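Local coordinates for 14L protein (Yaba-like disease virus, PDB 4EKX) that probably binds interleukin-18, as a secreted viral decoy of the interleukin-18-binding protein family with an immunoglobulin-like fold, at residues V19-R24 with A73-T78; I9-K14 with E102-S107; V35-G40 with Y54-Y59; H31-Y36 with N69-D74. The protein carries 2 engineered substitutions. One frame throughout, in Å; residues are numbered along the deposited sequence.

Overall arrangement
From the N terminus, residues 9-14 open the widest loop, which contact 2 closes only when the chain returns at 102-107. Nested inside it, contact 1 starts at 19-24 and closes at 73-78. Further in, contacts 3 and 4 both set out from strand 34-39 and share Val35 and Tyr36; contact 3 closes first, at 54-59, and contact 4 at 69-74, where it shares Ala73 and Asp74 with contact 1. The loops nest without interlacing. Contact 1 pairs strands within one sheet of the beta-sandwich, whereas contacts 2, 3 and 4 join that sheet to the other. Contacts 2 and 4 lie on opposite sides of the chain's centre, about 19 Å apart between centres.

Contact 1: residues V19-R24 with A73-T78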
loop_
_atom_site.group_PDB
_atom_site.type_symbol
_atom_site.label_atom_id
_atom_site.label_comp_id
_atom_site.label_asym_id
_atom_site.label_seq_id
_atom_site.Cartn_x
_atom_site.Cartn_y
_atom_site.Cartn_z
ATOM N N VAL D 19 15.040 0.399 1.819
ATOM C CA VAL D 19 14.415 0.327 0.493
ATOM C C VAL D 19 13.399 -0.807 0.446
ATOM O O VAL D 19 13.704 -1.933 0.809
ATOM C CB VAL D 19 15.481 0.113 -0.618
ATOM C CG1 VAL D 19 14.855 -0.405 -1.903
ATOM C CG2 VAL D 19 16.258 1.420 -0.870
ATOM N N VAL D 20 12.185 -0.504 -0.005
ATOM C CA VAL D 20 11.147 -1.529 -0.089
ATOM C C VAL D 20 10.704 -1.719 -1.530
ATOM O O VAL D 20 10.358 -0.748 -2.202
ATOM C CB VAL D 20 9.903 -1.140 0.735
ATOM C CG1 VAL D 20 8.824 -2.222 0.608
ATOM C CG2 VAL D 20 10.278 -0.915 2.194
ATOM N N LEU D 21 10.754 -2.965 -1.999
ATOM C CA LEU D 21 10.207 -3.331 -3.299
ATOM C C LEU D 21 8.935 -4.092 -3.038
ATOM O O LEU D 21 8.904 -4.980 -2.184
ATOM C CB LEU D 21 11.171 -4.224 -4.080
ATOM C CG LEU D 21 12.655 -3.805 -3.994
ATOM C CD1 LEU D 21 13.499 -4.702 -4.890
ATOM C CD2 LEU D 21 12.837 -2.336 -4.367
ATOM N N GLU D 22 7.890 -3.747 -3.780
ATOM C CA GLU D 22 6.589 -4.370 -3.593
ATOM C C GLU D 22 6.284 -5.247 -4.782
ATOM O O GLU D 22 6.184 -4.772 -5.915
ATOM C CB GLU D 22 5.502 -3.301 -3.466
ATOM C CG GLU D 22 5.833 -2.224 -2.432
ATOM C CD GLU D 22 4.994 -0.965 -2.621
ATOM O OE1 GLU D 22 4.434 -0.786 -3.719
ATOM O OE2 GLU D 22 4.925 -0.149 -1.674
ATOM N N CYS D 23 6.135 -6.536 -4.519
ATOM C CA CYS D 23 5.713 -7.428 -5.575
ATOM C C CYS D 23 4.266 -7.849 -5.370
ATOM O O CYS D 23 3.893 -8.329 -4.302
ATOM C CB CYS D 23 6.617 -8.643 -5.655
ATOM S SG CYS D 23 6.012 -9.786 -6.977
ATOM N N ARG D 24 3.452 -7.645 -6.401
ATOM C CA ARG D 24 2.054 -8.041 -6.366
ATOM C C ARG D 24 1.765 -8.956 -7.535
ATOM O O ARG D 24 2.176 -8.686 -8.665
ATOM C CB ARG D 24 1.133 -6.816 -6.451
ATOM C CG ARG D 24 1.271 -5.853 -5.278
ATOM C CD ARG D 24 0.392 -4.637 -5.485
ATOM N NE ARG D 24 0.451 -3.701 -4.365
ATOM C CZ ARG D 24 1.303 -2.684 -4.284
ATOM N NH1 ARG D 24 2.174 -2.452 -5.264
ATOM N NH2 ARG D 24 1.267 -1.880 -3.229
ATOM N N ALA D 73 4.265 -9.731 -1.897
ATOM C CA ALA D 73 5.464 -9.930 -1.093
ATOM C C ALA D 73 6.328 -8.698 -1.216
ATOM O O ALA D 73 6.669 -8.293 -2.329
ATOM C CB ALA D 73 6.231 -11.177 -1.542
ATOM N N ASP D 74 6.679 -8.100 -0.083
ATOM C CA ASP D 74 7.623 -6.983 -0.098
ATOM C C ASP D 74 9.035 -7.485 0.229
ATOM O O ASP D 74 9.227 -8.369 1.083
ATOM C CB ASP D 74 7.226 -5.882 0.893
ATOM C CG ASP D 74 5.935 -5.160 0.504
ATOM O OD1 ASP D 74 5.421 -5.366 -0.619
ATOM O OD2 ASP D 74 5.440 -4.368 1.333
ATOM N N LEU D 75 10.016 -6.905 -0.453
ATOM C CA LEU D 75 11.415 -7.200 -0.173
ATOM C C LEU D 75 12.047 -5.922 0.377
ATOM O O LEU D 75 11.947 -4.851 -0.232
ATOM C CB LEU D 75 12.124 -7.675 -1.442
ATOM C CG LEU D 75 13.586 -8.119 -1.286
ATOM C CD1 LEU D 75 13.686 -9.413 -0.472
ATOM C CD2 LEU D 75 14.219 -8.300 -2.661
ATOM N N ILE D 76 12.658 -6.035 1.549
ATOM C CA ILE D 76 13.200 -4.873 2.240
ATOM C C ILE D 76 14.712 -4.993 2.269
ATOM O O ILE D 76 15.249 -6.005 2.721
ATOM C CB ILE D 76 12.673 -4.754 3.692
ATOM C CG1 ILE D 76 11.151 -4.644 3.712
ATOM C CG2 ILE D 76 13.295 -3.549 4.402
ATOM C CD1 ILE D 76 10.455 -5.964 3.846
ATOM N N LEU D 77 15.384 -3.965 1.755
ATOM C CA LEU D 77 16.839 -3.937 1.703
ATOM C C LEU D 77 17.344 -2.906 2.689
ATOM O O LEU D 77 16.877 -1.762 2.711
ATOM C CB LEU D 77 17.339 -3.552 0.307
ATOM C CG LEU D 77 17.273 -4.600 -0.804
ATOM C CD1 LEU D 77 15.834 -4.976 -1.101
ATOM C CD2 LEU D 77 17.962 -4.075 -2.057
ATOM N N THR D 78 18.305 -3.324 3.502
ATOM C CA THR D 78 18.971 -2.443 4.442
ATOM C C THR D 78 20.474 -2.647 4.325
ATOM O O THR D 78 20.933 -3.648 3.763
ATOM C CB THR D 78 18.542 -2.733 5.888
ATOM O OG1 THR D 78 18.637 -4.143 6.143
ATOM C CG2 THR D 78 17.116 -2.264 6.122
#
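Val19, Leu21 and Cys23 pair with Leu77, Leu75 and Ala73 through two backbone hydrogen bonds each, joining the two middle strands of one sheet of an immunoglobulin-like beta-sandwich. The strands run antiparallel, and one of the central pair of bonds is nearly straight: Leu21 N donates to Leu75 O over 2.8 Å at 173°. Side chains of these pairs enter the sandwich core, where Leu21 CD1 meets Leu75 CD2 at 4.3 Å. Cys23 SG stands anti to its backbone N (chi1 178°) and is bonded to Cys91 SG, the disulfide that links the two sheets.

The alternate, non-hydrogen-bonded pairs present a different face. Val20 and Ile76 stand next to each other on it, aligned, with CG2 of the valine 4.1 Å from CG1 of the isoleucine. Glu22 and Asp74 also run alongside each other, their carboxylate planes only 22° apart. Asp74 leans across the pairing, bringing its OD1 to 3.3 Å from Glu22 CA and 3.5 Å from Glu22 CB. With Glu22 OE2 5.2 Å from Asp74 OD2, the two carboxylates would be expected to repel, but each has partners. Asp74 OD1 forms a salt bridge with Arg72 NE and OD2 a hydrogen bond with Tyr59 OH. Arg24 of the second subunit forms a salt bridge to Glu22 OE2, while Arg24 NH1 of the same strand reaches Glu22 OE1 from above the carboxylate plane at 3.2 Å.

Contact 2: residues I9-K14 with E102-S107; sequences IHVPVK and ESVILS
Ile9 and Val11 project from one sheet of the sandwich toward Glu102, Val104 and Leu106, which come from an edge strand of the other sheet and the start of the helix beyond it. The strand segments run nearly parallel, 14° apart, with axes 8.5 Å from each other, so they meet through side chains and not through backbone pairing. Ile9 supplies the first bump. With CD1 anti to CA (chi2 174°), the branch is extended, and this methyl settles against the opposing backbone, 3.6 Å from Glu102 O. The methylenes of Glu102 border the same hollow, Ile9 CD1 lying 4.0 Å from Glu102 CG, while Val104 CG1 closes on that methyl at 4.2 Å. Ile9 CD1 thus lies on both the backbone carbonyl and the CB and CG methylenes of Glu102.

Val11 fills the next recess with a single methyl. Its CG1 reaches tip to tip toward Val104 CG2 at 4.2 Å and also touches Leu106 CD2 at 4.1 Å; Leu106 passes alongside, running the other way, its terminal methyl approaching although the side chain does not start out toward the strand. Ile109 of helix 106-110 packs against both Val11 and Val104, and Trp110 NE1 hydrogen-bonds Pro12 O. On one flank strand 6-12 pairs with strand 18-26, and on the other His10, Val11 and Pro12 form an antiparallel ladder with the second subunit, carrying the sheet across the interface.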
loop_
_atom_site.group_PDB
_atom_site.type_symbol
_atom_site.label_atom_id
_atom_site.label_comp_id
_atom_site.label_asym_id
_atom_site.label_seq_id
_atom_site.Cartn_x
_atom_site.Cartn_y
_atom_site.Cartn_z
ATOM N N ILE D 9 6.236 -5.490 -10.140
ATOM C CA ILE D 9 7.105 -4.944 -9.087
ATOM C C ILE D 9 7.061 -3.415 -9.059
ATOM O O ILE D 9 7.259 -2.754 -10.081
ATOM C CB ILE D 9 8.584 -5.358 -9.298
ATOM C CG1 ILE D 9 8.754 -6.874 -9.282
ATOM C CG2 ILE D 9 9.506 -4.695 -8.245
ATOM C CD1 ILE D 9 10.174 -7.306 -9.638
ATOM N N HIS D 10 6.793 -2.842 -7.890
ATOM C CA HIS D 10 6.968 -1.408 -7.724
ATOM C C HIS D 10 8.272 -1.154 -6.991
ATOM O O HIS D 10 8.563 -1.811 -5.990
ATOM C CB HIS D 10 5.827 -0.790 -6.937
ATOM C CG HIS D 10 4.606 -0.531 -7.761
ATOM N ND1 HIS D 10 3.836 -1.549 -8.293
ATOM C CD2 HIS D 10 4.038 0.625 -8.168
ATOM C CE1 HIS D 10 2.832 -1.023 -8.974
ATOM N NE2 HIS D 10 2.935 0.295 -8.916
ATOM N N VAL D 11 9.056 -0.210 -7.501
ATOM C CA VAL D 11 10.324 0.138 -6.867
ATOM C C VAL D 11 10.366 1.628 -6.547
ATOM O O VAL D 11 9.696 2.432 -7.202
ATOM C CB VAL D 11 11.542 -0.213 -7.765
ATOM C CG1 VAL D 11 11.652 -1.723 -7.957
ATOM C CG2 VAL D 11 11.438 0.499 -9.108
ATOM N N PRO D 12 11.154 2.007 -5.531
ATOM C CA PRO D 12 11.276 3.447 -5.275
ATOM C C PRO D 12 12.204 4.095 -6.303
ATOM O O PRO D 12 13.183 3.465 -6.725
ATOM C CB PRO D 12 11.892 3.503 -3.875
ATOM C CG PRO D 12 12.726 2.248 -3.786
ATOM C CD PRO D 12 11.994 1.195 -4.625
ATOM N N VAL D 13 11.886 5.324 -6.703
ATOM C CA VAL D 13 12.673 6.047 -7.700
ATOM C C VAL D 13 14.052 6.442 -7.180
ATOM O O VAL D 13 14.953 6.744 -7.958
ATOM C CB VAL D 13 11.949 7.308 -8.197
ATOM C CG1 VAL D 13 10.636 6.924 -8.874
ATOM C CG2 VAL D 13 11.699 8.268 -7.048
ATOM N N LYS D 14 14.209 6.455 -5.863
ATOM C CA LYS D 14 15.506 6.757 -5.275
ATOM C C LYS D 14 15.829 5.815 -4.130
ATOM O O LYS D 14 14.941 5.321 -3.435
ATOM C CB LYS D 14 15.562 8.207 -4.787
ATOM C CG LYS D 14 14.541 8.546 -3.714
ATOM C CD LYS D 14 14.582 10.035 -3.391
ATOM C CE LYS D 14 13.387 10.466 -2.553
ATOM N NZ LYS D 14 13.428 9.921 -1.169
ATOM N N GLU D 102 8.988 -11.484 -12.853
ATOM C CA GLU D 102 9.440 -10.159 -13.214
ATOM C C GLU D 102 10.699 -9.891 -12.404
ATOM O O GLU D 102 10.854 -10.407 -11.296
ATOM C CB GLU D 102 8.367 -9.109 -12.902
ATOM C CG GLU D 102 8.729 -7.720 -13.373
ATOM C CD GLU D 102 8.862 -7.640 -14.883
ATOM O OE1 GLU D 102 8.053 -8.281 -15.592
ATOM O OE2 GLU D 102 9.782 -6.944 -15.361
ATOM N N SER D 103 11.603 -9.085 -12.941
ATOM C CA SER D 103 12.852 -8.842 -12.236
ATOM C C SER D 103 13.264 -7.391 -12.349
ATOM O O SER D 103 12.737 -6.644 -13.175
ATOM C CB SER D 103 13.963 -9.764 -12.754
ATOM O OG SER D 103 14.276 -9.484 -14.107
ATOM N N VAL D 104 14.201 -6.998 -11.495
ATOM C CA VAL D 104 14.719 -5.641 -11.510
ATOM C C VAL D 104 16.149 -5.633 -10.989
ATOM O O VAL D 104 16.514 -6.438 -10.127
ATOM C CB VAL D 104 13.835 -4.685 -10.659
ATOM C CG1 VAL D 104 13.798 -5.131 -9.202
ATOM C CG2 VAL D 104 14.326 -3.241 -10.776
ATOM N N ILE D 105 16.957 -4.743 -11.555
ATOM C CA ILE D 105 18.278 -4.442 -11.041
ATOM C C ILE D 105 18.236 -2.976 -10.634
ATOM O O ILE D 105 18.138 -2.089 -11.481
ATOM C CB ILE D 105 19.367 -4.686 -12.100
ATOM C CG1 ILE D 105 19.475 -6.184 -12.397
ATOM C CG2 ILE D 105 20.728 -4.120 -11.641
ATOM C CD1 ILE D 105 20.427 -6.519 -13.517
ATOM N N LEU D 106 18.288 -2.732 -9.331
ATOM C CA LEU D 106 18.069 -1.395 -8.791
ATOM C C LEU D 106 18.984 -0.301 -9.343
ATOM O O LEU D 106 18.521 0.800 -9.625
ATOM C CB LEU D 106 18.094 -1.429 -7.259
ATOM C CG LEU D 106 16.915 -2.260 -6.738
ATOM C CD1 LEU D 106 17.046 -2.559 -5.247
ATOM C CD2 LEU D 106 15.602 -1.542 -7.052
ATOM N N SER D 107 20.272 -0.589 -9.507
ATOM C CA SER D 107 21.197 0.434 -9.995
ATOM C C SER D 107 20.738 1.005 -11.339
ATOM O O SER D 107 21.004 2.166 -11.649
ATOM C CB SER D 107 22.628 -0.111 -10.100
ATOM O OG SER D 107 22.679 -1.239 -10.959
#

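Contact 3: residues V35-G40 with Y54-Y59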
loop_
_atom_site.group_PDB
_atom_site.type_symbol
_atom_site.label_atom_id
_atom_site.label_comp_id
_atom_site.label_asym_id
_atom_site.label_seq_id
_atom_site.Cartn_x
_atom_site.Cartn_y
_atom_site.Cartn_z
ATOM N N VAL D 35 3.076 -14.990 -4.305
ATOM C CA VAL D 35 4.305 -14.431 -4.854
ATOM C C VAL D 35 5.419 -14.442 -3.809
ATOM O O VAL D 35 5.171 -14.445 -2.605
ATOM C CB VAL D 35 4.112 -12.992 -5.386
ATOM C CG1 VAL D 35 3.138 -12.978 -6.579
ATOM C CG2 VAL D 35 3.622 -12.061 -4.271
ATOM N N TYR D 36 6.656 -14.482 -4.284
ATOM C CA TYR D 36 7.810 -14.358 -3.386
ATOM C C TYR D 36 9.038 -14.014 -4.185
ATOM O O TYR D 36 9.033 -14.064 -5.421
ATOM C CB TYR D 36 8.064 -15.654 -2.624
ATOM C CG TYR D 36 8.309 -16.835 -3.532
ATOM C CD1 TYR D 36 7.235 -17.559 -4.073
ATOM C CD2 TYR D 36 9.609 -17.236 -3.852
ATOM C CE1 TYR D 36 7.457 -18.651 -4.906
ATOM C CE2 TYR D 36 9.832 -18.321 -4.691
ATOM C CZ TYR D 36 8.751 -19.027 -5.215
ATOM O OH TYR D 36 8.945 -20.112 -6.046
ATOM N N TRP D 37 10.105 -13.692 -3.464
ATOM C CA TRP D 37 11.318 -13.207 -4.085
ATOM C C TRP D 37 12.407 -14.283 -4.204
ATOM O O TRP D 37 12.514 -15.182 -3.360
ATOM C CB TRP D 37 11.841 -12.001 -3.290
ATOM C CG TRP D 37 10.966 -10.769 -3.458
ATOM C CD1 TRP D 37 9.871 -10.417 -2.709
ATOM C CD2 TRP D 37 11.111 -9.765 -4.455
ATOM N NE1 TRP D 37 9.330 -9.234 -3.183
ATOM C CE2 TRP D 37 10.071 -8.817 -4.259
ATOM C CE3 TRP D 37 12.018 -9.566 -5.504
ATOM C CZ2 TRP D 37 9.945 -7.676 -5.048
ATOM C CZ3 TRP D 37 11.877 -8.441 -6.301
ATOM C CH2 TRP D 37 10.843 -7.510 -6.069
ATOM N N ILE D 38 13.187 -14.180 -5.281
ATOM C CA ILE D 38 14.405 -14.963 -5.469
ATOM C C ILE D 38 15.532 -13.968 -5.726
ATOM O O ILE D 38 15.411 -13.085 -6.585
ATOM C CB ILE D 38 14.285 -15.947 -6.651
ATOM C CG1 ILE D 38 13.192 -16.989 -6.357
ATOM C CG2 ILE D 38 15.643 -16.623 -6.925
ATOM C CD1 ILE D 38 12.971 -18.028 -7.480
ATOM N N ILE D 39 16.603 -14.105 -4.952
ATOM C CA ILE D 39 17.749 -13.197 -5.011
ATOM C C ILE D 39 18.815 -13.853 -5.868
ATOM O O ILE D 39 19.336 -14.921 -5.525
ATOM C CB ILE D 39 18.314 -12.928 -3.611
ATOM C CG1 ILE D 39 17.197 -12.561 -2.634
ATOM C CG2 ILE D 39 19.382 -11.828 -3.650
ATOM C CD1 ILE D 39 16.321 -11.391 -3.099
ATOM N N GLY D 40 19.121 -13.224 -6.997
ATOM C CA GLY D 40 20.032 -13.806 -7.958
ATOM C C GLY D 40 19.409 -15.022 -8.617
ATOM O O GLY D 40 18.192 -15.083 -8.812
ATOM N N TYR D 54 18.752 -8.467 3.306
ATOM C CA TYR D 54 17.445 -8.714 2.701
ATOM C C TYR D 54 16.462 -9.230 3.743
ATOM O O TYR D 54 16.802 -10.074 4.569
ATOM C CB TYR D 54 17.548 -9.739 1.577
ATOM C CG TYR D 54 18.312 -9.276 0.353
ATOM C CD1 TYR D 54 17.674 -8.563 -0.656
ATOM C CD2 TYR D 54 19.665 -9.576 0.193
ATOM C CE1 TYR D 54 18.352 -8.150 -1.784
ATOM C CE2 TYR D 54 20.357 -9.166 -0.937
ATOM C CZ TYR D 54 19.692 -8.454 -1.925
ATOM O OH TYR D 54 20.356 -8.042 -3.059
ATOM N N ARG D 55 15.247 -8.696 3.720
ATOM C CA ARG D 55 14.169 -9.256 4.517
ATOM C C ARG D 55 12.922 -9.325 3.636
ATOM O O ARG D 55 12.679 -8.435 2.830
ATOM C CB ARG D 55 13.910 -8.401 5.758
ATOM C CG ARG D 55 12.808 -8.939 6.659
ATOM C CD ARG D 55 12.745 -8.216 7.999
ATOM N NE ARG D 55 12.466 -6.789 7.858
ATOM C CZ ARG D 55 11.249 -6.271 7.735
ATOM N NH1 ARG D 55 10.185 -7.063 7.723
ATOM N NH2 ARG D 55 11.094 -4.958 7.619
ATOM N N GLU D 56 12.161 -10.401 3.760
ATOM C CA GLU D 56 10.942 -10.526 2.974
ATOM C C GLU D 56 9.711 -10.482 3.863
ATOM O O GLU D 56 9.687 -11.068 4.948
ATOM C CB GLU D 56 10.954 -11.821 2.162
ATOM C CG GLU D 56 9.745 -11.992 1.265
ATOM C CD GLU D 56 9.828 -13.268 0.468
ATOM O OE1 GLU D 56 9.980 -14.333 1.098
ATOM O OE2 GLU D 56 9.759 -13.206 -0.777
ATOM N N ARG D 57 8.684 -9.787 3.393
ATOM C CA ARG D 57 7.418 -9.772 4.089
ATOM C C ARG D 57 6.353 -10.320 3.156
ATOM O O ARG D 57 5.946 -9.654 2.207
ATOM C CB ARG D 57 7.058 -8.349 4.514
ATOM C CG ARG D 57 5.702 -8.229 5.177
ATOM N N ILE D 58 5.923 -11.548 3.412
ATOM C CA ILE D 58 4.859 -12.146 2.621
ATOM C C ILE D 58 3.529 -11.882 3.315
ATOM O O ILE D 58 3.352 -12.216 4.485
ATOM C CB ILE D 58 5.071 -13.654 2.435
ATOM C CG1 ILE D 58 6.316 -13.901 1.566
ATOM C CG2 ILE D 58 3.817 -14.293 1.811
ATOM C CD1 ILE D 58 6.731 -15.360 1.437
ATOM N N TYR D 59 2.603 -11.266 2.589
ATOM C CA TYR D 59 1.313 -10.901 3.146
ATOM C C TYR D 59 0.377 -12.105 3.215
ATOM O O TYR D 59 0.117 -12.758 2.204
ATOM C CB TYR D 59 0.690 -9.793 2.307
ATOM C CG TYR D 59 1.382 -8.459 2.452
ATOM C CD1 TYR D 59 0.772 -7.412 3.129
ATOM C CD2 TYR D 59 2.643 -8.243 1.914
ATOM C CE1 TYR D 59 1.394 -6.190 3.262
ATOM C CE2 TYR D 59 3.275 -7.025 2.045
ATOM C CZ TYR D 59 2.645 -6.001 2.720
ATOM O OH TYR D 59 3.263 -4.778 2.851
HETATM O O HOH W 1 11.965 -15.544 -0.871
#
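Glu56 reaches from strand 54-58 to the backbone of Trp37 on the facing sheet of the sandwich, and this polar link is the tight part of the contact. With CG anti to the backbone N (chi1 -177°) and the chain extended beyond it, OE2 accepts from Trp37 N at 2.8 Å, the N-H arriving nearly along the C-O axis. The same oxygen lies in the plane of the indole at its edge, 3.4 Å from Trp37 CD1. A water donates to Glu56 OE1 and, at 2.6 Å, to Trp37 O, tying the other end of the carboxylate to the same residue. Ile39 and Tyr54 add a CH-pi contact: Ile39 CG2 sits over one ring face, displaced toward the rim, 3.8 Å from Tyr54 CZ, and Ile39 CD1 touches Tyr54 CE1 at 4.0 Å.

Packing is looser toward Ile58, which is partly exposed and whose CD1 approaches Tyr36 CB at 4.3 Å. The chain of another protein borders this side: one of its basic side chains pairs with Glu56 OE1, and its backbone hydrogen-bonds Tyr36 OH. Inward, Trp37 NE1 bonds Ala73 O of strand 72-78, and the indole packs on Leu21 and Cys23 of strand 18-26.

Contact 4: residues H31-Y36 with N69-D74; sequences HFSYVY and NRPRAD
Val35 has a chi1 of -64°, which sets CG1 anti to the carbonyl carbon and CG2 in the crowded position between the backbone N and that carbon; the two methyls reach different parts of 69-74. CG2 rests against the peptide joining Arg72 and Ala73, 3.5 Å from Arg72 C and 3.4 Å from Ala73 N. CG1 instead meets the proline ring, 4.1 Å from Pro71 CG, the valine and proline side chains crossing at about a right angle. The ring also rests on the opposing main chain, with Pro71 CB 3.6 Å from Tyr34 CA. Ser33 OG flanks it, 4.0 Å from Pro71 CD, and is itself hydrogen-bonded to Phe29 O.

Strands 34-36 and 72-74 belong to opposite sheets of the immunoglobulin-like sandwich and run in nearly the same direction, 14° apart. Ala73 CB lies 3.6 Å from Val35 O, and Val35 also packs on Cys23 and Cys91 of the intersheet disulfide.

Tyr34 and Tyr36 start out from the opposite face of their strand, and both hydroxyls hydrogen-bond the backbone of another protein's chain, consistent with an interleukin-18-binding surface. The Arg72 side chain likewise starts away from strand 34-36. Its NE donates to Asp74 OD1 at 2.9 Å, a salt bridge on the syn side, tilted 24° from the carboxylate plane but within the guanidinium plane; NH2 adds a weak bond to Asp74 OD2.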
loop_
_atom_site.group_PDB
_atom_site.type_symbol
_atom_site.label_atom_id
_atom_site.label_comp_id
_atom_site.label_asym_id
_atom_site.label_seq_id
_atom_site.Cartn_x
_atom_site.Cartn_y
_atom_site.Cartn_z
ATOM N N HIS D 31 -7.585 -19.348 -4.518
ATOM C CA HIS D 31 -7.132 -20.045 -3.315
ATOM C C HIS D 31 -5.694 -20.535 -3.433
ATOM O O HIS D 31 -5.073 -20.942 -2.446
ATOM C CB HIS D 31 -8.046 -21.225 -2.991
ATOM C CG HIS D 31 -9.442 -20.827 -2.624
ATOM N ND1 HIS D 31 -9.745 -20.172 -1.450
ATOM C CD2 HIS D 31 -10.617 -20.999 -3.272
ATOM C CE1 HIS D 31 -11.046 -19.952 -1.393
ATOM N NE2 HIS D 31 -11.599 -20.445 -2.485
ATOM N N PHE D 32 -5.163 -20.497 -4.644
ATOM C CA PHE D 32 -3.880 -21.132 -4.900
ATOM C C PHE D 32 -2.985 -20.215 -5.712
ATOM O O PHE D 32 -2.606 -20.543 -6.833
ATOM C CB PHE D 32 -4.079 -22.449 -5.654
ATOM C CG PHE D 32 -4.722 -23.534 -4.829
ATOM C CD1 PHE D 32 -4.051 -24.091 -3.747
ATOM C CD2 PHE D 32 -5.985 -24.010 -5.147
ATOM C CE1 PHE D 32 -4.634 -25.091 -2.986
ATOM C CE2 PHE D 32 -6.577 -25.016 -4.394
ATOM C CZ PHE D 32 -5.901 -25.553 -3.308
ATOM N N SER D 33 -2.654 -19.054 -5.162
ATOM C CA SER D 33 -1.689 -18.199 -5.834
ATOM C C SER D 33 -0.885 -17.444 -4.809
ATOM O O SER D 33 -1.394 -17.055 -3.766
ATOM C CB SER D 33 -2.373 -17.219 -6.788
ATOM O OG SER D 33 -3.337 -16.455 -6.097
ATOM N N TYR D 34 0.390 -17.269 -5.099
ATOM C CA TYR D 34 1.244 -16.561 -4.169
ATOM C C TYR D 34 2.441 -15.997 -4.900
ATOM O O TYR D 34 2.767 -16.453 -5.989
ATOM C CB TYR D 34 1.653 -17.474 -2.996
ATOM C CG TYR D 34 2.113 -18.881 -3.337
ATOM C CD1 TYR D 34 1.196 -19.891 -3.623
ATOM C CD2 TYR D 34 3.475 -19.224 -3.301
ATOM C CE1 TYR D 34 1.620 -21.179 -3.903
ATOM C CE2 TYR D 34 3.901 -20.511 -3.577
ATOM C CZ TYR D 34 2.975 -21.484 -3.881
ATOM O OH TYR D 34 3.403 -22.765 -4.151
ATOM N N VAL D 35 3.076 -14.990 -4.305
ATOM C CA VAL D 35 4.305 -14.431 -4.854
ATOM C C VAL D 35 5.419 -14.442 -3.809
ATOM O O VAL D 35 5.171 -14.445 -2.605
ATOM C CB VAL D 35 4.112 -12.992 -5.386
ATOM C CG1 VAL D 35 3.138 -12.978 -6.579
ATOM C CG2 VAL D 35 3.622 -12.061 -4.271
ATOM N N TYR D 36 6.656 -14.482 -4.284
ATOM C CA TYR D 36 7.810 -14.358 -3.386
ATOM C C TYR D 36 9.038 -14.014 -4.185
ATOM O O TYR D 36 9.033 -14.064 -5.421
ATOM C CB TYR D 36 8.064 -15.654 -2.624
ATOM C CG TYR D 36 8.309 -16.835 -3.532
ATOM C CD1 TYR D 36 7.235 -17.559 -4.073
ATOM C CD2 TYR D 36 9.609 -17.236 -3.852
ATOM C CE1 TYR D 36 7.457 -18.651 -4.906
ATOM C CE2 TYR D 36 9.832 -18.321 -4.691
ATOM C CZ TYR D 36 8.751 -19.027 -5.215
ATOM O OH TYR D 36 8.945 -20.112 -6.046
ATOM N N ASN D 69 -7.581 -12.788 -6.807
ATOM C CA ASN D 69 -6.589 -12.820 -5.734
ATOM C C ASN D 69 -5.372 -11.950 -6.038
ATOM O O ASN D 69 -4.822 -11.998 -7.143
ATOM N N ARG D 70 -4.953 -11.160 -5.051
ATOM C CA ARG D 70 -3.788 -10.293 -5.204
ATOM C C ARG D 70 -2.716 -10.583 -4.163
ATOM O O ARG D 70 -2.543 -9.843 -3.187
ATOM C CB ARG D 70 -4.176 -8.811 -5.186
ATOM C CD ARG D 70 -4.550 -6.866 -6.739
ATOM N NE ARG D 70 -3.172 -6.657 -7.191
ATOM C CZ ARG D 70 -2.845 -6.286 -8.427
ATOM N N PRO D 71 -1.978 -11.674 -4.370
ATOM C CA PRO D 71 -0.872 -11.983 -3.464
ATOM C C PRO D 71 0.184 -10.877 -3.485
ATOM O O PRO D 71 0.385 -10.228 -4.511
ATOM C CB PRO D 71 -0.290 -13.281 -4.044
ATOM C CG PRO D 71 -0.767 -13.326 -5.460
ATOM C CD PRO D 71 -2.109 -12.654 -5.462
ATOM N N ARG D 72 0.849 -10.672 -2.358
ATOM C CA ARG D 72 1.868 -9.627 -2.257
ATOM C C ARG D 72 3.073 -10.093 -1.440
ATOM O O ARG D 72 2.920 -10.769 -0.424
ATOM C CB ARG D 72 1.276 -8.365 -1.620
ATOM C CG ARG D 72 2.269 -7.201 -1.522
ATOM C CD ARG D 72 1.591 -5.930 -1.026
ATOM N NE ARG D 72 2.573 -4.899 -0.684
ATOM C CZ ARG D 72 2.261 -3.663 -0.313
ATOM N NH1 ARG D 72 0.991 -3.281 -0.252
ATOM N NH2 ARG D 72 3.225 -2.803 -0.009
ATOM N N ALA D 73 4.265 -9.731 -1.897
ATOM C CA ALA D 73 5.464 -9.930 -1.093
ATOM C C ALA D 73 6.328 -8.698 -1.216
ATOM O O ALA D 73 6.669 -8.293 -2.329
ATOM C CB ALA D 73 6.231 -11.177 -1.542
ATOM N N ASP D 74 6.679 -8.100 -0.083
ATOM C CA ASP D 74 7.623 -6.983 -0.098
ATOM C C ASP D 74 9.035 -7.485 0.229
ATOM O O ASP D 74 9.227 -8.369 1.083
ATOM C CB ASP D 74 7.226 -5.882 0.893
ATOM C CG ASP D 74 5.935 -5.160 0.504
ATOM O OD1 ASP D 74 5.421 -5.366 -0.619
ATOM O OD2 ASP D 74 5.440 -4.368 1.333
#